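Local coordinates for protein adenylate kinase (Cryptosporidium parvum Iowa II, PDB 3BE4) that probably transfers a phosphoryl group between ATP and AMP, as adenylate kinases do, and here holds the two-substrate analogue bis(adenosine)-5'-pentaphosphate, at residues 62-66 with 67-71; 102-105 with 106-110. All blocks are in the same frame, centred on the assembly; numbering follows the deposited sequence. Where two conformers were deposited one is given.

Contact 1 of 2, residues 62-66 with 67-71; sequences NFVGD and EIVLG. With AP5 (bis(adenosine)-5'-pentaphosphate), chain C.
Val69 N bonds to Gly65 O at 3.3 Å, nearly straight (169° at the hydrogen), and Ile68 N adds a weak bond to the same oxygen. Gly65 is the N-cap residue of helix 66-78. One residue on, Leu70 N bonds to Asp66 O at 2.8 Å, and the CB, CG and CD1 of Leu70 lie against that same oxygen.

The apolar contact is small. Val64 CG1 stands anti to its backbone N (chi1 167°), which brings it to Ile68 CG2 at 3.7 Å. The two side chains cross at about a right angle.

Within residues 62-66 the main chain holds the adenosine. Val64 N donates to the adenine N3A of AP5 at 3.1 Å, and Asn62 O accepts from ribose O2F at 2.6 Å. Phe63 CB lies near C2A. Arg41 and Arg176 bind AP5 from elsewhere. This adenosine site is probably the AMP side of the pocket.

Asp66 OD1 is hydrogen-bonded to Gln97 NE2 and Thr94 OG1. Val64 packs on helices 36-45 and 52-60, Phe63 on helix 170-184. The segment thus leads from helix 52-60 into helix 66-78 along the nucleotide.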
ATOM      1  N   ASN A  62      -8.960  11.213  -5.049  1.00 19.33           N
ATOM      2  CA  ASN A  62      -7.982  11.598  -6.044  1.00 19.16           C
ATOM      3  C   ASN A  62      -6.572  11.477  -5.563  1.00 17.92           C
ATOM      4  O   ASN A  62      -6.346  11.379  -4.321  1.00 18.82           O
ATOM      5  CB  ASN A  62      -8.257  13.100  -6.493  1.00 19.49           C
ATOM      6  CG  ASN A  62      -9.436  13.176  -7.473  1.00 24.81           C
ATOM      7  OD1 ASN A  62      -9.314  12.774  -8.638  1.00 22.21           O
ATOM      8  ND2 ASN A  62     -10.581  13.632  -6.966  1.00 24.94           N
ATOM      9  N   PHE A  63      -5.631  11.485  -6.498  1.00 17.21           N
ATOM     10  CA  PHE A  63      -4.259  11.458  -6.193  1.00 16.75           C
ATOM     11  C   PHE A  63      -3.721  12.767  -5.655  1.00 20.11           C
ATOM     12  O   PHE A  63      -4.018  13.840  -6.207  1.00 20.73           O
ATOM     13  CB  PHE A  63      -3.365  11.125  -7.378  1.00 18.65           C
ATOM     14  CG  PHE A  63      -3.545   9.741  -7.882  1.00 15.53           C
ATOM     15  CD1 PHE A  63      -4.353   8.750  -7.196  1.00 17.89           C
ATOM     16  CD2 PHE A  63      -2.862   9.365  -9.067  1.00 22.15           C
ATOM     17  CE1 PHE A  63      -4.456   7.384  -7.699  1.00 21.03           C
ATOM     18  CE2 PHE A  63      -2.962   8.061  -9.588  1.00 23.80           C
ATOM     19  CZ  PHE A  63      -3.668   7.012  -8.867  1.00 18.89           C
ATOM     20  N   VAL A  64      -2.820  12.708  -4.654  1.00 18.46           N
ATOM     21  CA  VAL A  64      -2.106  13.854  -4.284  1.00 20.78           C
ATOM     22  C   VAL A  64      -1.014  14.019  -5.331  1.00 19.71           C
ATOM     23  O   VAL A  64      -0.663  13.066  -6.047  1.00 21.22           O
ATOM     24  CB  VAL A  64      -1.546  13.578  -2.845  1.00 22.86           C
ATOM     25  CG1 VAL A  64      -0.497  14.581  -2.410  1.00 30.31           C
ATOM     26  CG2 VAL A  64      -2.741  13.505  -1.868  1.00 21.90           C
ATOM     27  N   GLY A  65      -0.441  15.215  -5.405  1.00 20.23           N
ATOM     28  CA  GLY A  65       0.655  15.520  -6.369  1.00 21.14           C
ATOM     29  C   GLY A  65       1.871  14.565  -6.381  1.00 21.82           C
ATOM     30  O   GLY A  65       2.313  14.092  -5.279  1.00 20.52           O
ATOM     31  N   ASP A  66       2.385  14.193  -7.540  1.00 21.16           N
ATOM     32  CA  ASP A  66       3.548  13.319  -7.649  1.00 19.85           C
ATOM     33  C   ASP A  66       4.691  13.823  -6.802  1.00 24.58           C
ATOM     34  O   ASP A  66       5.396  13.038  -6.118  1.00 24.43           O
ATOM     35  CB  ASP A  66       4.007  13.271  -9.073  1.00 22.57           C
ATOM     36  CG  ASP A  66       3.076  12.373  -9.948  1.00 25.86           C
ATOM     37  OD1 ASP A  66       2.299  11.442  -9.464  1.00 23.88           O
ATOM     38  OD2 ASP A  66       3.086  12.542 -11.244  1.00 30.99           O
ATOM     39  N   GLU A  67       4.926  15.126  -6.803  1.00 24.76           N
ATOM     40  CA  GLU A  67       6.077  15.697  -6.157  0.50 25.56           C
ATOM     41  C   GLU A  67       5.973  15.590  -4.628  1.00 25.50           C
ATOM     42  O   GLU A  67       6.975  15.407  -3.953  1.00 27.18           O
ATOM     43  CB  GLU A  67       6.316  17.138  -6.688  0.50 26.45           C
ATOM     44  CG  GLU A  67       5.163  18.200  -6.772  0.50 29.13           C
ATOM     45  CD  GLU A  67       3.737  17.737  -7.090  0.50 28.91           C
ATOM     46  OE1 GLU A  67       3.465  17.192  -8.211  0.50 25.84           O
ATOM     47  OE2 GLU A  67       2.914  17.952  -6.158  0.50 26.87           O
ATOM     48  N   ILE A  68       4.788  15.715  -4.114  1.00 24.53           N
ATOM     49  CA  ILE A  68       4.557  15.614  -2.688  1.00 23.61           C
ATOM     50  C   ILE A  68       4.902  14.150  -2.237  1.00 25.45           C
ATOM     51  O   ILE A  68       5.637  13.954  -1.235  1.00 24.40           O
ATOM     52  CB  ILE A  68       3.078  15.901  -2.400  1.00 24.66           C
ATOM     53  CG1 ILE A  68       2.902  17.423  -2.614  1.00 26.22           C
ATOM     54  CG2 ILE A  68       2.735  15.607  -0.948  1.00 22.50           C
ATOM     55  CD1 ILE A  68       1.427  17.901  -2.587  1.00 35.32           C
ATOM     56  N   VAL A  69       4.340  13.148  -2.905  1.00 21.38           N
ATOM     57  CA  VAL A  69       4.620  11.836  -2.474  0.50 21.78           C
ATOM     58  C   VAL A  69       6.038  11.409  -2.757  1.00 22.55           C
ATOM     59  O   VAL A  69       6.664  10.686  -1.951  1.00 22.64           O
ATOM     60  CB  VAL A  69       3.576  10.879  -2.959  0.50 22.57           C
ATOM     61  CG1 VAL A  69       3.933   9.558  -2.522  0.50 21.22           C
ATOM     62  CG2 VAL A  69       2.187  11.340  -2.450  0.50 22.63           C
ATOM     63  N   LEU A  70       6.610  11.813  -3.909  1.00 20.06           N
ATOM     64  CA  LEU A  70       8.038  11.489  -4.131  1.00 20.93           C
ATOM     65  C   LEU A  70       8.923  12.118  -3.000  1.00 22.54           C
ATOM     66  O   LEU A  70       9.875  11.482  -2.561  1.00 23.67           O
ATOM     67  CB  LEU A  70       8.451  12.120  -5.465  1.00 20.19           C
ATOM     68  CG  LEU A  70       8.129  11.125  -6.593  1.00 21.68           C
ATOM     69  CD1 LEU A  70       8.060  11.839  -8.007  1.00 26.52           C
ATOM     70  CD2 LEU A  70       9.101   9.950  -6.680  1.00 24.19           C
ATOM     71  N   GLY A  71       8.530  13.285  -2.490  1.00 22.31           N
ATOM     72  CA  GLY A  71       9.270  13.977  -1.388  1.00 21.50           C
ATOM     73  C   GLY A  71       9.259  13.105  -0.159  1.00 21.98           C
ATOM     74  O   GLY A  71      10.277  12.948   0.522  1.00 25.36           O
TER
HETATM   75  PA  AP5 C 219      -4.170   4.293   0.660  1.00 15.11           P
HETATM   76  O1A AP5 C 219      -4.252   4.384   2.193  1.00 18.13           O
HETATM   77  O2A AP5 C 219      -3.094   3.530   0.043  1.00 15.16           O
HETATM   78  O3A AP5 C 219      -5.581   3.786   0.099  1.00 16.83           O
HETATM   79  PB  AP5 C 219      -5.953   2.982  -1.220  1.00 16.08           P
HETATM   80  O1B AP5 C 219      -4.988   3.225  -2.276  1.00 16.45           O
HETATM   81  O2B AP5 C 219      -7.452   3.213  -1.454  1.00 19.85           O
HETATM   82  O3B AP5 C 219      -5.723   1.417  -0.649  1.00 13.84           O
HETATM   83  PG  AP5 C 219      -6.198   0.773   0.697  1.00 14.71           P
HETATM   84  O1G AP5 C 219      -7.649   1.064   0.859  1.00 18.39           O
HETATM   85  O2G AP5 C 219      -5.237   1.194   1.732  1.00 14.71           O
HETATM   86  O3G AP5 C 219      -5.997  -0.726   0.236  1.00 14.83           O
HETATM   87  PD  AP5 C 219      -5.018  -1.947   0.700  1.00 13.66           P
HETATM   88  O1D AP5 C 219      -4.075  -1.422   1.695  1.00 13.80           O
HETATM   89  O2D AP5 C 219      -4.566  -2.577  -0.551  1.00 14.57           O
HETATM   90  O3D AP5 C 219      -6.066  -2.973   1.340  1.00 13.36           O
HETATM   91  PE  AP5 C 219      -6.230  -3.381   2.872  1.00 13.64           P
HETATM   92  O1E AP5 C 219      -6.479  -2.195   3.642  1.00 13.89           O
HETATM   93  O2E AP5 C 219      -5.113  -4.302   3.321  1.00 15.96           O
HETATM   94  O5F AP5 C 219      -4.092   5.736  -0.022  1.00 14.64           O
HETATM   95  C5F AP5 C 219      -4.987   6.681   0.585  1.00 16.38           C
HETATM   96  C4F AP5 C 219      -5.095   7.825  -0.506  1.00 15.09           C
HETATM   97  O4F AP5 C 219      -3.954   8.635  -0.351  1.00 15.00           O
HETATM   98  C3F AP5 C 219      -5.141   7.456  -1.940  1.00 17.91           C
HETATM   99  O3F AP5 C 219      -6.444   7.112  -2.357  1.00 18.02           O
HETATM  100  C2F AP5 C 219      -4.688   8.816  -2.509  1.00 17.65           C
HETATM  101  O2F AP5 C 219      -5.729   9.850  -2.307  1.00 21.54           O
HETATM  102  C1F AP5 C 219      -3.521   9.188  -1.613  1.00 15.62           C
HETATM  103  N9A AP5 C 219      -2.307   8.571  -2.078  1.00 15.05           N
HETATM  104  C8A AP5 C 219      -1.650   7.518  -1.383  1.00 10.84           C
HETATM  105  N7A AP5 C 219      -0.553   7.164  -2.032  1.00 14.41           N
HETATM  106  C5A AP5 C 219      -0.440   8.018  -3.147  1.00 16.28           C
HETATM  107  C6A AP5 C 219       0.535   8.130  -4.120  1.00 16.56           C
HETATM  108  N6A AP5 C 219       1.574   7.322  -4.357  1.00 15.28           N
HETATM  109  N1A AP5 C 219       0.274   9.140  -5.079  1.00 16.27           N
HETATM  110  C2A AP5 C 219      -0.760   9.935  -4.914  1.00 16.18           C
HETATM  111  N3A AP5 C 219      -1.731   9.870  -3.977  1.00 16.14           N
HETATM  112  C4A AP5 C 219      -1.497   8.885  -2.993  1.00 15.62           C
HETATM  113  O5J AP5 C 219      -7.482  -4.323   2.768  1.00 13.78           O
HETATM  114  C5J AP5 C 219      -8.849  -3.734   2.509  1.00 13.71           C
HETATM  115  C4J AP5 C 219      -9.824  -4.658   3.271  1.00 14.30           C
HETATM  116  O4J AP5 C 219      -9.857  -6.020   2.803  1.00 11.67           O
HETATM  117  C3J AP5 C 219      -9.584  -4.627   4.783  1.00 14.21           C
HETATM  118  O3J AP5 C 219     -10.827  -4.660   5.452  1.00 14.53           O
HETATM  119  C2J AP5 C 219      -8.937  -5.972   4.904  1.00 12.96           C
HETATM  120  O2J AP5 C 219      -9.152  -6.527   6.194  1.00 15.46           O
HETATM  121  C1J AP5 C 219      -9.588  -6.928   4.003  1.00 13.73           C
HETATM  122  N9B AP5 C 219      -8.844  -8.000   3.417  1.00 12.49           N
HETATM  123  C8B AP5 C 219      -7.484  -8.010   3.112  1.00 13.75           C
HETATM  124  N7B AP5 C 219      -7.201  -9.180   2.512  1.00 16.98           N
HETATM  125  C5B AP5 C 219      -8.356  -9.922   2.434  1.00 16.20           C
HETATM  126  C6B AP5 C 219      -8.705 -11.136   1.764  1.00 15.01           C
HETATM  127  N6B AP5 C 219      -7.760 -11.846   1.147  1.00 18.38           N
HETATM  128  N1B AP5 C 219      -9.995 -11.564   1.845  1.00 15.05           N
HETATM  129  C2B AP5 C 219     -10.972 -10.748   2.436  1.00 14.54           C
HETATM  130  N3B AP5 C 219     -10.716  -9.534   3.012  1.00 13.59           N
HETATM  131  C4B AP5 C 219      -9.418  -9.064   2.929  1.00 13.91           C

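Contact 2 of 2, residues 102-105 with 106-110; sequences AKIL and SEIGD
Ser106 N bonds back to Ala102 O at 2.8 Å and Glu107 N to Lys103 O at 2.9 Å, i+4 bonds in the final part of helix 95-108, before the chain turns off in a Schellman motif at Gly109. Ile108 N is shared: it makes a weak bond to Ile104 O and a second, straighter at the hydrogen, to Leu105 O at 3.2 Å, though it arrives from above the carbonyl plane. Leu105 O also takes weak bonds from Gly109 N and Asp110 N, so three amides close on one oxygen. The Asp110 N bond, with one from Gly109 N to Ser106 O, makes the Schellman pair. The positive phi of Gly109, 76°, lets the chain turn back there.

Among the side chains, Glu107 lies alongside the preceding turn. Its CG is anti to the carbonyl carbon (chi1 -64°) and the chain runs on extended, passing Lys103 O with CG at 3.2 Å. Its OE2 ends 4.1 Å from Lys103 CB. Ile108 follows the same course one residue on, with CG1 and CD1 both 3.6 Å from Ile104 O. Ile104 CG2 is a looser neighbour of Ile108 CD1. Leu105 CB comes to 3.5 Å from Asp110 O. Ile104, Leu105 and Ile108 all touch Phe77 of helix 66-78.

The chemistry is mainly that of a backbone C-cap, with apolar side chains applied to helix 66-78. The turn after the helix is tied by a salt bridge from Asp110 OD2 to Lys5, just before strand 7-12, and by a hydrogen bond to Asn7 at its start.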
ATOM      1  N   ALA A 102      12.898   5.229  -9.733  1.00 22.88           N
ATOM      2  CA  ALA A 102      14.075   4.680 -10.419  1.00 23.11           C
ATOM      3  C   ALA A 102      15.298   5.622 -10.178  1.00 25.84           C
ATOM      4  O   ALA A 102      16.383   5.139  -9.951  1.00 28.29           O
ATOM      5  CB  ALA A 102      13.721   4.622 -11.929  1.00 25.30           C
ATOM      6  N   LYS A 103      15.094   6.929 -10.148  1.00 24.87           N
ATOM      7  CA  LYS A 103      16.165   7.934  -9.893  1.00 27.22           C
ATOM      8  C   LYS A 103      16.650   7.841  -8.477  1.00 28.27           C
ATOM      9  O   LYS A 103      17.864   7.883  -8.226  1.00 30.01           O
ATOM     10  CB  LYS A 103      15.667   9.359 -10.194  1.00 28.35           C
ATOM     11  CG  LYS A 103      15.378   9.531 -11.678  1.00 31.40           C
ATOM     12  CD  LYS A 103      14.938  10.984 -12.063  1.00 33.38           C
ATOM     13  CE  LYS A 103      14.257  11.036 -13.443  1.00 40.61           C
ATOM     14  NZ  LYS A 103      13.482  12.357 -13.360  1.00 47.28           N
ATOM     15  N   ILE A 104      15.727   7.689  -7.518  1.00 24.91           N
ATOM     16  CA  ILE A 104      16.104   7.586  -6.127  1.00 26.15           C
ATOM     17  C   ILE A 104      16.935   6.360  -5.982  1.00 26.66           C
ATOM     18  O   ILE A 104      18.045   6.410  -5.345  1.00 27.74           O
ATOM     19  CB  ILE A 104      14.832   7.454  -5.216  1.00 25.51           C
ATOM     20  CG1 ILE A 104      14.134   8.754  -5.071  1.00 26.15           C
ATOM     21  CG2 ILE A 104      15.260   6.904  -3.802  1.00 24.89           C
ATOM     22  CD1 ILE A 104      12.653   8.662  -4.470  1.00 26.76           C
ATOM     23  N   LEU A 105      16.540   5.203  -6.542  1.00 25.80           N
ATOM     24  CA  LEU A 105      17.291   3.954  -6.346  1.00 27.72           C
ATOM     25  C   LEU A 105      18.624   4.056  -7.126  1.00 31.35           C
ATOM     26  O   LEU A 105      19.634   3.462  -6.722  1.00 32.53           O
ATOM     27  CB  LEU A 105      16.565   2.711  -6.848  1.00 26.88           C
ATOM     28  CG  LEU A 105      15.252   2.413  -6.083  1.00 25.86           C
ATOM     29  CD1 LEU A 105      14.346   1.395  -6.791  1.00 22.22           C
ATOM     30  CD2 LEU A 105      15.607   1.940  -4.631  1.00 24.89           C
ATOM     31  N   SER A 106      18.580   4.727  -8.275  1.00 31.33           N
ATOM     32  CA  SER A 106      19.815   4.829  -9.126  1.00 37.29           C
ATOM     33  C   SER A 106      20.862   5.578  -8.328  1.00 37.89           C
ATOM     34  O   SER A 106      22.032   5.142  -8.240  1.00 40.45           O
ATOM     35  CB  SER A 106      19.512   5.520 -10.441  1.00 34.60           C
ATOM     36  OG  SER A 106      20.732   5.643 -11.128  1.00 46.63           O
ATOM     37  N   GLU A 107      20.448   6.641  -7.664  1.00 38.66           N
ATOM     38  CA  GLU A 107      21.351   7.449  -6.855  1.00 40.74           C
ATOM     39  C   GLU A 107      21.915   6.790  -5.624  1.00 41.78           C
ATOM     40  O   GLU A 107      22.865   7.314  -5.061  1.00 42.38           O
ATOM     41  CB  GLU A 107      20.717   8.783  -6.511  1.00 40.95           C
ATOM     42  CG  GLU A 107      20.526   9.530  -7.853  1.00 45.77           C
ATOM     43  CD  GLU A 107      19.465  10.640  -7.822  1.00 52.79           C
ATOM     44  OE1 GLU A 107      19.000  11.023  -6.699  1.00 55.40           O
ATOM     45  OE2 GLU A 107      19.098  11.128  -8.946  1.00 55.40           O
ATOM     46  N   ILE A 108      21.366   5.642  -5.214  1.00 41.86           N
ATOM     47  CA  ILE A 108      22.024   4.892  -4.143  1.00 43.68           C
ATOM     48  C   ILE A 108      22.663   3.598  -4.644  1.00 43.12           C
ATOM     49  O   ILE A 108      23.362   2.943  -3.928  1.00 44.31           O
ATOM     50  CB  ILE A 108      21.115   4.525  -3.027  1.00 44.78           C
ATOM     51  CG1 ILE A 108      20.193   5.661  -2.617  1.00 43.73           C
ATOM     52  CG2 ILE A 108      21.960   3.974  -1.883  1.00 46.14           C
ATOM     53  CD1 ILE A 108      18.910   5.108  -2.128  1.00 44.69           C
ATOM     54  N   GLY A 109      22.426   3.233  -5.886  1.00 43.94           N
ATOM     55  CA  GLY A 109      22.977   1.995  -6.415  1.00 44.13           C
ATOM     56  C   GLY A 109      22.232   0.756  -5.926  1.00 44.35           C
ATOM     57  O   GLY A 109      22.720  -0.391  -6.129  1.00 46.65           O
ATOM     58  N   ASP A 110      21.043   0.947  -5.324  1.00 42.66           N
ATOM     59  CA  ASP A 110      20.223  -0.220  -4.991  1.00 40.09           C
ATOM     60  C   ASP A 110      19.255  -0.432  -6.176  1.00 40.37           C
ATOM     61  O   ASP A 110      19.174   0.381  -7.132  1.00 40.65           O
ATOM     62  CB  ASP A 110      19.600  -0.052  -3.610  1.00 40.70           C
ATOM     63  CG  ASP A 110      19.392  -1.422  -2.843  1.00 41.08           C
ATOM     64  OD1 ASP A 110      19.577  -2.540  -3.424  1.00 36.51           O
ATOM     65  OD2 ASP A 110      18.999  -1.371  -1.638  1.00 37.96           O
TER

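How the contacts relate
Contacts 1 and 2 mark opposite kinds of helix end. Contact 1 is the start of helix 66-78 and contact 2 the finish of helix 95-108. Helix 66-78 takes part in both, since its later residue Phe77 meets the side chains of contact 2. Their centres lie 19 Å apart, and the two do not touch. Contact 1 is the more enclosed, with Val64 and Val69 buried beside the nucleotide. Contact 2 lies farther from the chain centre, and most of its residues are exposed, though Ile104 and Leu105 are buried. In contact 1 backbone groups both start a helix and hold the nucleotide. In contact 2 they finish one, and the Asp110 to Lys5 salt bridge adds a charged tie.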